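Beta-phenylalanine aminotransferase (PDB 4AO9) probably transfers the amino group of beta-phenylalanine to a keto acid, using pyridoxal-5'-phosphate as cofactor, as a class-III aminotransferase. Local coordinates at residues E95-V100 and F420-L425; G118-T123 and N324-A329. All blocks are in the same frame, centred on the assembly; numbering follows the deposited sequence.

Contact 1: E95-V100 and F420-L425; sequences EYTAGV and FVVLSL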
ATOM      1  N   GLU A  95      -1.039  -7.988 -15.703  1.00 10.19           N
ATOM      2  CA  GLU A  95      -1.118  -7.557 -14.306  1.00 10.37           C
ATOM      3  C   GLU A  95      -2.395  -6.774 -14.006  1.00 10.36           C
ATOM      4  O   GLU A  95      -2.380  -5.766 -13.299  1.00 10.06           O
ATOM      5  CB  GLU A  95       0.156  -6.807 -13.904  1.00 10.48           C
ATOM      6  CG  GLU A  95       0.448  -6.839 -12.394  1.00 10.58           C
ATOM      7  CD  GLU A  95       0.688  -8.237 -11.873  1.00  9.97           C
ATOM      8  OE1 GLU A  95      -0.282  -8.927 -11.516  1.00 12.24           O
ATOM      9  OE2 GLU A  95       1.859  -8.651 -11.803  1.00 12.51           O
ATOM     10  N   TYR A  96      -3.504  -7.257 -14.561  1.00 10.06           N
ATOM     11  CA  TYR A  96      -4.821  -6.693 -14.270  1.00 10.34           C
ATOM     12  C   TYR A  96      -4.846  -5.193 -14.557  1.00 10.60           C
ATOM     13  O   TYR A  96      -5.415  -4.414 -13.801  1.00 10.97           O
ATOM     14  CB  TYR A  96      -5.272  -7.052 -12.829  1.00 10.47           C
ATOM     15  CG  TYR A  96      -5.717  -8.502 -12.757  1.00 10.49           C
ATOM     16  CD1 TYR A  96      -4.785  -9.542 -12.651  1.00 12.12           C
ATOM     17  CD2 TYR A  96      -7.062  -8.838 -12.874  1.00 11.24           C
ATOM     18  CE1 TYR A  96      -5.195 -10.883 -12.640  1.00 11.76           C
ATOM     19  CE2 TYR A  96      -7.475 -10.165 -12.851  1.00 12.06           C
ATOM     20  CZ  TYR A  96      -6.539 -11.177 -12.737  1.00 12.31           C
ATOM     21  OH  TYR A  96      -6.957 -12.485 -12.734  1.00 14.08           O
ATOM     22  N   THR A  97      -4.213  -4.837 -15.680  1.00 10.62           N
ATOM     23  CA  THR A  97      -4.079  -3.469 -16.238  1.00 11.10           C
ATOM     24  C   THR A  97      -2.848  -2.689 -15.777  1.00 11.07           C
ATOM     25  O   THR A  97      -2.505  -1.684 -16.391  1.00 12.11           O
ATOM     26  CB  THR A  97      -5.341  -2.555 -16.110  1.00 10.71           C
ATOM     27  OG1 THR A  97      -5.414  -2.003 -14.787  1.00 11.32           O
ATOM     28  CG2 THR A  97      -6.631  -3.295 -16.445  1.00 11.35           C
ATOM     29  N   ALA A  98      -2.186  -3.131 -14.706  1.00 10.59           N
ATOM     30  CA  ALA A  98      -0.977  -2.437 -14.253  1.00 10.49           C
ATOM     31  C   ALA A  98       0.176  -2.591 -15.247  1.00 10.97           C
ATOM     32  O   ALA A  98       1.021  -1.702 -15.370  1.00 11.85           O
ATOM     33  CB  ALA A  98      -0.557  -2.921 -12.851  1.00 10.07           C
ATOM     34  N   GLY A  99       0.191  -3.716 -15.964  1.00 10.37           N
ATOM     35  CA  GLY A  99       1.325  -4.099 -16.818  1.00 10.19           C
ATOM     36  C   GLY A  99       1.228  -3.620 -18.260  1.00  9.91           C
ATOM     37  O   GLY A  99       1.587  -4.338 -19.190  1.00  9.87           O
ATOM     38  N   VAL A 100       0.784  -2.381 -18.453  1.00  9.75           N
ATOM     39  CA  VAL A 100       0.549  -1.865 -19.803  1.00  9.35           C
ATOM     40  C   VAL A 100       1.835  -1.779 -20.632  1.00  9.90           C
ATOM     41  O   VAL A 100       1.781  -1.755 -21.868  1.00  9.59           O
ATOM     42  CB  VAL A 100      -0.214  -0.502 -19.778  1.00  8.94           C
ATOM     43  CG1 VAL A 100       0.714   0.670 -19.403  1.00 10.27           C
ATOM     44  CG2 VAL A 100      -0.917  -0.248 -21.114  1.00  9.64           C
ATOM     45  N   PHE A 420     -11.352 -11.615 -17.981  1.00 10.88           N
ATOM     46  CA  PHE A 420     -10.863 -10.246 -18.182  1.00 11.03           C
ATOM     47  C   PHE A 420      -9.689 -10.240 -19.160  1.00 11.39           C
ATOM     48  O   PHE A 420      -8.699 -10.937 -18.943  1.00 11.44           O
ATOM     49  CB  PHE A 420     -10.433  -9.703 -16.809  1.00 11.08           C
ATOM     50  CG  PHE A 420     -10.033  -8.245 -16.771  1.00 10.80           C
ATOM     51  CD1 PHE A 420     -10.569  -7.287 -17.639  1.00 10.80           C
ATOM     52  CD2 PHE A 420      -9.139  -7.817 -15.784  1.00 11.45           C
ATOM     53  CE1 PHE A 420     -10.192  -5.925 -17.523  1.00 10.71           C
ATOM     54  CE2 PHE A 420      -8.779  -6.467 -15.654  1.00 11.37           C
ATOM     55  CZ  PHE A 420      -9.304  -5.517 -16.529  1.00 11.22           C
ATOM     56  N   VAL A 421      -9.833  -9.478 -20.245  1.00 11.78           N
ATOM     57  CA  VAL A 421      -8.834  -9.357 -21.298  1.00 12.26           C
ATOM     58  C   VAL A 421      -8.276  -7.944 -21.288  1.00 12.08           C
ATOM     59  O   VAL A 421      -9.034  -6.972 -21.292  1.00 12.62           O
ATOM     60  CB  VAL A 421      -9.464  -9.653 -22.677  1.00 12.67           C
ATOM     61  CG1 VAL A 421      -8.494  -9.335 -23.821  1.00 14.39           C
ATOM     62  CG2 VAL A 421      -9.917 -11.099 -22.738  1.00 13.61           C
ATOM     63  N   VAL A 422      -6.949  -7.836 -21.268  1.00 11.57           N
ATOM     64  CA  VAL A 422      -6.280  -6.550 -21.085  1.00 11.59           C
ATOM     65  C   VAL A 422      -5.184  -6.420 -22.130  1.00 11.20           C
ATOM     66  O   VAL A 422      -4.256  -7.228 -22.145  1.00 12.16           O
ATOM     67  CB  VAL A 422      -5.622  -6.471 -19.673  1.00 10.97           C
ATOM     68  CG1 VAL A 422      -4.836  -5.174 -19.483  1.00 12.41           C
ATOM     69  CG2 VAL A 422      -6.662  -6.629 -18.558  1.00 12.96           C
ATOM     70  N   LEU A 423      -5.284  -5.413 -22.991  1.00 12.00           N
ATOM     71  CA  LEU A 423      -4.219  -5.161 -23.958  1.00 12.40           C
ATOM     72  C   LEU A 423      -3.066  -4.415 -23.301  1.00 11.84           C
ATOM     73  O   LEU A 423      -3.263  -3.586 -22.396  1.00 12.20           O
ATOM     74  CB  LEU A 423      -4.748  -4.385 -25.174  1.00 13.81           C
ATOM     75  CG  LEU A 423      -5.354  -5.170 -26.349  1.00 17.93           C
ATOM     76  CD1 LEU A 423      -5.980  -6.543 -26.001  1.00 19.07           C
ATOM     77  CD2 LEU A 423      -6.296  -4.303 -27.152  1.00 18.44           C
ATOM     78  N   SER A 424      -1.854  -4.758 -23.722  1.00 11.06           N
ATOM     79  CA  SER A 424      -0.648  -4.037 -23.341  1.00 10.88           C
ATOM     80  C   SER A 424       0.097  -3.601 -24.601  1.00 11.55           C
ATOM     81  O   SER A 424      -0.164  -4.126 -25.693  1.00 11.79           O
ATOM     82  CB  SER A 424       0.233  -4.905 -22.437  1.00 11.22           C
ATOM     83  OG  SER A 424       0.548  -6.136 -23.068  1.00 11.39           O
ATOM     84  N   LEU A 425       1.029  -2.662 -24.452  1.00 11.27           N
ATOM     85  CA  LEU A 425       1.693  -2.075 -25.621  1.00 11.95           C
ATOM     86  C   LEU A 425       2.463  -3.048 -26.525  1.00 12.35           C
ATOM     87  O   LEU A 425       2.440  -2.861 -27.736  1.00 12.50           O
ATOM     88  CB  LEU A 425       2.590  -0.906 -25.217  1.00 11.96           C
ATOM     89  CG  LEU A 425       1.901   0.305 -24.590  1.00 12.03           C
ATOM     90  CD1 LEU A 425       2.935   1.229 -23.975  1.00 13.02           C
ATOM     91  CD2 LEU A 425       1.033   1.057 -25.608  1.00 13.78           C
TER
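Phe420 extends away from its own amide (chi1 -174°), which carries its ring across to Tyr96 and Thr97, while chi1 of 80° in Thr97 puts OG1 between the backbone N and the carbonyl carbon and leaves CG2 to meet that ring. The CG2 of Thr97 lies 3.5 Å from CZ of Phe420. Tyr96 reaches the same ring at its edge, CD2 to CD2 of Phe420 at 3.7 Å, with the two side chains oblique to each other. Val422 fills in from its own strand: its CG2 sits over the centre of the Phe420 ring, and its CG1 is 3.7 Å from CA of Thr97. OG1 of Thr97 turns back to the O of Tyr96 at 2.6 Å, on a lone pair in the carbonyl plane. At the far end the N of Leu425 gives an almost straight bond (178°) to the O of Val100, 2.8 Å long, and CB of Ser424 rests 3.6 Å from that same oxygen. An alanine in place of Thr97 removes both branches, which would probably open a gap beside CZ of Phe420 and leave the Tyr96 carbonyl without its hydroxyl partner. Thr97 also touches Lys287 of the cofactor pocket; close to that site, Phe420 and Val422 of strand 420-422 thus form a buried, largely apolar packing with the 95-100 loop, and a backbone bond closes its other end.

Contact 2: G118-T123 and N324-A329; sequences GGINLT and NVMTMA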
ATOM      1  N   GLY A 118      21.249   6.686  -7.701  1.00 11.87           N
ATOM      2  CA  GLY A 118      21.227   7.943  -6.960  1.00 10.56           C
ATOM      3  C   GLY A 118      20.929   7.790  -5.480  1.00  9.71           C
ATOM      4  O   GLY A 118      20.971   8.763  -4.737  1.00  9.41           O
ATOM      5  N   GLY A 119      20.593   6.567  -5.067  1.00  9.02           N
ATOM      6  CA  GLY A 119      20.261   6.271  -3.677  1.00  9.06           C
ATOM      7  C   GLY A 119      18.760   6.130  -3.474  1.00  8.06           C
ATOM      8  O   GLY A 119      17.954   6.909  -4.019  1.00  8.77           O
ATOM      9  N   ILE A 120      18.375   5.114  -2.691  1.00  7.74           N
ATOM     10  CA  ILE A 120      16.962   4.893  -2.326  1.00  7.89           C
ATOM     11  C   ILE A 120      16.725   5.176  -0.854  1.00  7.50           C
ATOM     12  O   ILE A 120      17.666   5.451  -0.108  1.00  7.39           O
ATOM     13  CB  ILE A 120      16.489   3.484  -2.709  1.00  7.25           C
ATOM     14  CG1 ILE A 120      17.198   2.407  -1.862  1.00  8.29           C
ATOM     15  CG2 ILE A 120      16.688   3.281  -4.226  1.00  8.48           C
ATOM     16  CD1 ILE A 120      16.569   1.004  -2.032  1.00 10.01           C
ATOM     17  N   ASN A 121      15.451   5.128  -0.456  1.00  7.80           N
ATOM     18  CA  ASN A 121      15.050   5.404   0.931  1.00  7.60           C
ATOM     19  C   ASN A 121      15.544   6.777   1.398  1.00  7.66           C
ATOM     20  O   ASN A 121      16.097   6.919   2.499  1.00  7.67           O
ATOM     21  CB  ASN A 121      15.529   4.288   1.887  1.00  8.77           C
ATOM     22  CG  ASN A 121      14.962   2.905   1.556  1.00 10.67           C
ATOM     23  OD1 ASN A 121      15.584   1.908   1.905  1.00 14.39           O
ATOM     24  ND2 ASN A 121      13.809   2.837   0.904  1.00 11.64           N
ATOM     25  N   LEU A 122      15.328   7.787   0.551  1.00  7.84           N
ATOM     26  CA  LEU A 122      15.954   9.095   0.733  1.00  8.20           C
ATOM     27  C   LEU A 122      15.427   9.941   1.896  1.00  8.52           C
ATOM     28  O   LEU A 122      16.043  10.941   2.253  1.00  9.00           O
ATOM     29  CB  LEU A 122      15.936   9.884  -0.585  1.00  8.32           C
ATOM     30  CG  LEU A 122      16.775   9.311  -1.731  1.00  8.87           C
ATOM     31  CD1 LEU A 122      16.736  10.282  -2.915  1.00 10.78           C
ATOM     32  CD2 LEU A 122      18.209   9.062  -1.293  1.00  9.02           C
ATOM     33  N   THR A 123      14.311   9.531   2.493  1.00  8.31           N
ATOM     34  CA  THR A 123      13.840  10.133   3.751  1.00  8.16           C
ATOM     35  C   THR A 123      13.632  11.640   3.689  1.00  8.39           C
ATOM     36  O   THR A 123      14.034  12.373   4.577  1.00  9.11           O
ATOM     37  CB  THR A 123      14.773   9.786   4.950  1.00  8.85           C
ATOM     38  OG1 THR A 123      15.251   8.453   4.800  1.00  8.72           O
ATOM     39  CG2 THR A 123      14.007   9.875   6.252  1.00  9.92           C
ATOM     40  N   ASN A 324       8.553   7.102  -2.995  1.00  8.57           N
ATOM     41  CA  ASN A 324       9.829   6.431  -3.220  1.00  8.79           C
ATOM     42  C   ASN A 324      10.363   6.699  -4.618  1.00  8.90           C
ATOM     43  O   ASN A 324       9.598   6.731  -5.580  1.00  8.79           O
ATOM     44  CB  ASN A 324       9.723   4.938  -2.922  1.00  8.99           C
ATOM     45  CG  ASN A 324       9.102   4.164  -4.041  1.00  9.33           C
ATOM     46  OD1 ASN A 324       9.770   3.805  -5.022  1.00 11.64           O
ATOM     47  ND2 ASN A 324       7.807   3.871  -3.900  1.00 10.11           N
ATOM     48  N   VAL A 325      11.675   6.903  -4.722  1.00  9.31           N
ATOM     49  CA  VAL A 325      12.260   7.346  -5.982  1.00 10.44           C
ATOM     50  C   VAL A 325      12.115   6.362  -7.126  1.00 10.51           C
ATOM     51  O   VAL A 325      12.078   6.768  -8.286  1.00 10.72           O
ATOM     52  CB  VAL A 325      13.751   7.756  -5.849  1.00 10.49           C
ATOM     53  CG1 VAL A 325      13.891   9.008  -5.017  1.00 12.18           C
ATOM     54  CG2 VAL A 325      14.600   6.611  -5.308  1.00 12.99           C
ATOM     55  N   MET A 326      12.031   5.069  -6.817  1.00 10.68           N
ATOM     56  CA  MET A 326      11.903   4.086  -7.892  1.00 11.18           C
ATOM     57  C   MET A 326      10.547   4.181  -8.586  1.00 10.80           C
ATOM     58  O   MET A 326      10.478   4.215  -9.812  1.00 11.47           O
ATOM     59  CB  MET A 326      12.175   2.685  -7.350  1.00 11.68           C
ATOM     60  CG  MET A 326      13.643   2.518  -6.951  1.00 13.05           C
ATOM     61  SD  MET A 326      13.915   1.078  -5.921  1.00 13.42           S
ATOM     62  CE  MET A 326      13.656  -0.226  -7.127  1.00 17.33           C
ATOM     63  N   THR A 327       9.479   4.241  -7.799  1.00 10.00           N
ATOM     64  CA  THR A 327       8.136   4.478  -8.341  1.00  9.83           C
ATOM     65  C   THR A 327       8.051   5.812  -9.082  1.00  9.37           C
ATOM     66  O   THR A 327       7.505   5.875 -10.181  1.00  9.23           O
ATOM     67  CB  THR A 327       7.059   4.429  -7.233  1.00 10.06           C
ATOM     68  OG1 THR A 327       7.053   3.112  -6.650  1.00 12.19           O
ATOM     69  CG2 THR A 327       5.658   4.762  -7.785  1.00 11.11           C
ATOM     70  N   MET A 328       8.591   6.870  -8.491  1.00  9.10           N
ATOM     71  CA  MET A 328       8.520   8.196  -9.116  1.00  9.47           C
ATOM     72  C   MET A 328       9.240   8.191 -10.467  1.00  9.10           C
ATOM     73  O   MET A 328       8.740   8.757 -11.441  1.00 10.11           O
ATOM     74  CB  MET A 328       9.111   9.280  -8.208  1.00  9.54           C
ATOM     75  CG  MET A 328       8.444   9.422  -6.826  1.00 10.42           C
ATOM     76  SD  MET A 328       6.711   9.925  -6.784  1.00 11.04           S
ATOM     77  CE  MET A 328       5.859   8.353  -6.636  1.00 10.43           C
ATOM     78  N   ALA A 329      10.402   7.545 -10.522  1.00  9.43           N
ATOM     79  CA  ALA A 329      11.168   7.453 -11.766  1.00  9.79           C
ATOM     80  C   ALA A 329      10.448   6.587 -12.800  1.00  9.74           C
ATOM     81  O   ALA A 329      10.328   6.973 -13.971  1.00 10.28           O
ATOM     82  CB  ALA A 329      12.563   6.907 -11.480  1.00 10.09           C
TER
HETATM   83  O   HOH W   1      13.282   6.871  -1.974  1.00  3.37           O
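Val325 faces the 118-123 loop from the first turn of helix 325-337, and its side chain forks at CB to meet that loop at two places. From CB, which points toward the loop, CG1 leaves anti to the carbonyl carbon (chi1 -68°) and ends 3.8 Å from CD1 of Leu122. The second branch, CG2, stands between the backbone N and the carbonyl carbon; it comes to 3.6 Å from the O of Gly119 and to 4.1 Å from CG2 of Ile120. The side chains of Ile120 and Leu122 each run at about a right angle to that of Val325, meeting it through single methyl groups. Met326 adds a further apolar touch: its extended chi2 (165°) carries SD to 3.9 Å from CG2 of Ile120, the two side chains running obliquely. Gly119 is the first residue past helix 106-117 to leave helical backbone angles, with positive phi, and a side chain on it would run into CD2 of Leu122 and the carbonyl of Gly118.

One water joins the backbones, accepting from the N of Val325 at 3.2 Å and, weakly, from the N of Leu122. The helix start is fixed separately by Asn324 at the N-cap, whose OD1 accepts from the N of Thr327 at 2.8 Å, the donor standing above the carbonyl plane; its ND2 returns a bond to OG1 of Thr327. The second subunit also reaches the loop: ND1 of His103 of that subunit is hydrogen-bonded to the O of Ile120. Methyl and sulfur contacts therefore hold loop to helix within the chain, the water meets the amide at the start of the helix, and the polar backbone of the loop also serves the dimer interface.

How the contacts relate
The centres of the two contacts lie 25 Å apart and their nearest atoms about 11 Å, so they do not touch. Along the chain contact 2 is nested within contact 1: after segment 95-100, helix 106-117 leads to 118-123, then 324-329 starts helix 325-337; segment 420-425 comes last. Contact 1 joins the loop after strand 88-91 to the edge of a three-stranded antiparallel sheet, whereas contact 2 sets a loop on a helix start. The dimer links them: Glu95 of one subunit bonds through OE2 to the N of Thr123 of the other. The loop beside the cofactor site is thus part of the interface, and dimerisation probably helps to shape it.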